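Local structure of periplasmic protein (Legionella pneumophila subsp. pneumophila, 4FGQ) at residues S52-N55 with Q56-Y59. The protein is a calcium-dependent periplasmic protease, probably a cysteine protease of the bacterial transglutaminase-like family. Numbering follows the deposited sequence.
Sequences SFFN and QFNY
Q56 folds back onto F53, and F57 lies against F53 and F54, where the chain leaves helix 43-55: a worked example of two carbonyls near the C-terminal part of a helix, F53 O and F54 O, taken up by the residues that follow. With chi1 at 81° the CG of Q56 is turned back toward F53 O, and the chain extends beyond it. Its NE2 donates to F53 O at 3.1 Å, with that oxygen close to the amide plane. The same nitrogen lies over one face of the F53 ring, offset toward the rim and 3.8 Å from F53 CD1, the amide standing almost perpendicular to the ring. F57 N follows with a straighter bond to F54 O, also 3.1 Å (168° against 147° for Q56). Beyond this bond the F57 ring joins F53 and F54 in an aromatic cluster. F57 CE1 touches F53 CE2 at 3.7 Å, the rings obliquely inclined, while F54 CD1 lies over one face of the F57 ring, 3.8 Å from F57 CE1, with the two planes at 40°. F78 of helix 75-81 meets F57, and W31 of helix 22-38 packs edge-to-face with F54. Held by F53 O while it lies over the F53 ring, the Q56 amide probably has its orientation fixed by both, in a mainly surface-placed turn whose F57 side chain is about 9 Å from that of D88, a calcium ligand.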
ATOM      1  N   SER A  52       8.907  -0.924  -5.798  1.00  9.11           N
ATOM      2  CA  SER A  52      10.071  -0.048  -5.969  1.00 11.11           C
ATOM      3  C   SER A  52       9.687   1.390  -6.322  1.00 10.10           C
ATOM      4  O   SER A  52      10.350   2.349  -5.883  1.00 12.71           O
ATOM      5  CB  SER A  52      11.056  -0.640  -6.988  1.00 12.65           C
ATOM      6  OG  SER A  52      10.517  -0.679  -8.307  1.00 11.24           O
ATOM      7  N   PHE A  53       8.613   1.553  -7.097  1.00  8.95           N
ATOM      8  CA  PHE A  53       8.144   2.894  -7.449  1.00 11.52           C
ATOM      9  C   PHE A  53       7.796   3.661  -6.190  1.00  9.10           C
ATOM     10  O   PHE A  53       8.251   4.787  -5.996  1.00 12.78           O
ATOM     11  CB  PHE A  53       6.907   2.843  -8.363  1.00 10.06           C
ATOM     12  CG  PHE A  53       6.408   4.212  -8.775  1.00 13.78           C
ATOM     13  CD1 PHE A  53       6.990   4.888  -9.829  1.00 18.61           C
ATOM     14  CD2 PHE A  53       5.349   4.811  -8.106  1.00 12.54           C
ATOM     15  CE1 PHE A  53       6.529   6.151 -10.206  1.00 19.79           C
ATOM     16  CE2 PHE A  53       4.890   6.067  -8.472  1.00 15.16           C
ATOM     17  CZ  PHE A  53       5.478   6.739  -9.524  1.00 15.30           C
ATOM     18  N   PHE A  54       6.979   3.060  -5.337  1.00  7.65           N
ATOM     19  CA  PHE A  54       6.555   3.792  -4.144  1.00  9.12           C
ATOM     20  C   PHE A  54       7.618   3.870  -3.071  1.00 11.06           C
ATOM     21  O   PHE A  54       7.600   4.797  -2.268  1.00 12.66           O
ATOM     22  CB  PHE A  54       5.215   3.257  -3.628  1.00 10.14           C
ATOM     23  CG  PHE A  54       4.080   3.663  -4.508  1.00 10.59           C
ATOM     24  CD1 PHE A  54       3.782   5.004  -4.661  1.00 13.33           C
ATOM     25  CD2 PHE A  54       3.384   2.732  -5.265  1.00 13.62           C
ATOM     26  CE1 PHE A  54       2.771   5.424  -5.506  1.00 14.28           C
ATOM     27  CE2 PHE A  54       2.358   3.149  -6.115  1.00 14.70           C
ATOM     28  CZ  PHE A  54       2.055   4.497  -6.231  1.00 16.03           C
ATOM     29  N   ASN A  55       8.573   2.941  -3.075  1.00  9.76           N
ATOM     30  CA  ASN A  55       9.590   2.966  -2.019  1.00 14.21           C
ATOM     31  C   ASN A  55      10.546   4.145  -2.097  1.00 16.46           C
ATOM     32  O   ASN A  55      11.270   4.411  -1.136  1.00 19.20           O
ATOM     33  CB  ASN A  55      10.355   1.646  -1.921  1.00 12.23           C
ATOM     34  CG  ASN A  55       9.613   0.624  -1.101  1.00 13.18           C
ATOM     35  OD1 ASN A  55       8.677   0.972  -0.376  1.00 14.69           O
ATOM     36  ND2 ASN A  55      10.007  -0.643  -1.213  1.00 13.75           N
ATOM     37  N   GLN A  56      10.513   4.856  -3.223  1.00 13.06           N
ATOM     38  CA  GLN A  56      11.325   6.058  -3.456  1.00 12.88           C
ATOM     39  C   GLN A  56      10.744   7.318  -2.807  1.00 15.17           C
ATOM     40  O   GLN A  56      11.400   8.348  -2.798  1.00 15.49           O
ATOM     41  CB  GLN A  56      11.421   6.355  -4.970  1.00 19.17           C
ATOM     42  CG  GLN A  56      10.157   7.099  -5.491  1.00 17.96           C
ATOM     43  CD  GLN A  56      10.245   7.601  -6.903  1.00 28.60           C
ATOM     44  OE1 GLN A  56      11.062   8.471  -7.220  1.00 33.53           O
ATOM     45  NE2 GLN A  56       9.376   7.085  -7.764  1.00 26.10           N
ATOM     46  N   PHE A  57       9.504   7.263  -2.319  1.00 11.00           N
ATOM     47  CA  PHE A  57       8.842   8.462  -1.776  1.00 11.86           C
ATOM     48  C   PHE A  57       9.314   8.783  -0.345  1.00 10.83           C
ATOM     49  O   PHE A  57      10.051   8.007   0.263  1.00 14.93           O
ATOM     50  CB  PHE A  57       7.307   8.278  -1.789  1.00 14.69           C
ATOM     51  CG  PHE A  57       6.662   8.440  -3.151  1.00 17.02           C
ATOM     52  CD1 PHE A  57       6.924   7.561  -4.180  1.00 13.84           C
ATOM     53  CD2 PHE A  57       5.730   9.444  -3.366  1.00 22.15           C
ATOM     54  CE1 PHE A  57       6.321   7.717  -5.428  1.00 16.97           C
ATOM     55  CE2 PHE A  57       5.116   9.599  -4.598  1.00 28.26           C
ATOM     56  CZ  PHE A  57       5.414   8.725  -5.633  1.00 24.98           C
ATOM     57  N   ASN A  58       8.907   9.940   0.181  1.00 12.13           N
ATOM     58  CA  ASN A  58       9.275  10.362   1.532  0.53 14.78           C
ATOM     59  C   ASN A  58       8.623   9.486   2.596  1.00 15.00           C
ATOM     60  O   ASN A  58       7.403   9.331   2.608  1.00 16.78           O
ATOM     61  CB  ASN A  58       8.847  11.815   1.761  0.53 17.31           C
ATOM     62  CG  ASN A  58       9.724  12.804   1.026  0.53 19.68           C
ATOM     63  OD1 ASN A  58      10.936  12.628   0.953  0.53 25.30           O
ATOM     64  ND2 ASN A  58       9.117  13.858   0.486  0.53 27.57           N
ATOM     65  N   TYR A  59       9.428   8.929   3.498  1.00 14.65           N
ATOM     66  CA  TYR A  59       8.924   8.086   4.577  1.00 14.30           C
ATOM     67  C   TYR A  59       8.764   8.911   5.854  1.00 15.93           C
ATOM     68  O   TYR A  59       9.741   9.442   6.382  1.00 18.37           O
ATOM     69  CB  TYR A  59       9.905   6.942   4.810  1.00 14.74           C
ATOM     70  CG  TYR A  59       9.455   5.893   5.799  1.00 12.55           C
ATOM     71  CD1 TYR A  59       9.814   5.982   7.144  1.00 13.53           C
ATOM     72  CD2 TYR A  59       8.705   4.805   5.386  1.00 12.60           C
ATOM     73  CE1 TYR A  59       9.415   4.998   8.048  1.00 15.57           C
ATOM     74  CE2 TYR A  59       8.314   3.830   6.268  1.00 17.08           C
ATOM     75  CZ  TYR A  59       8.668   3.938   7.600  1.00 16.42           C
ATOM     76  OH  TYR A  59       8.267   2.951   8.462  1.00 17.93           O
TER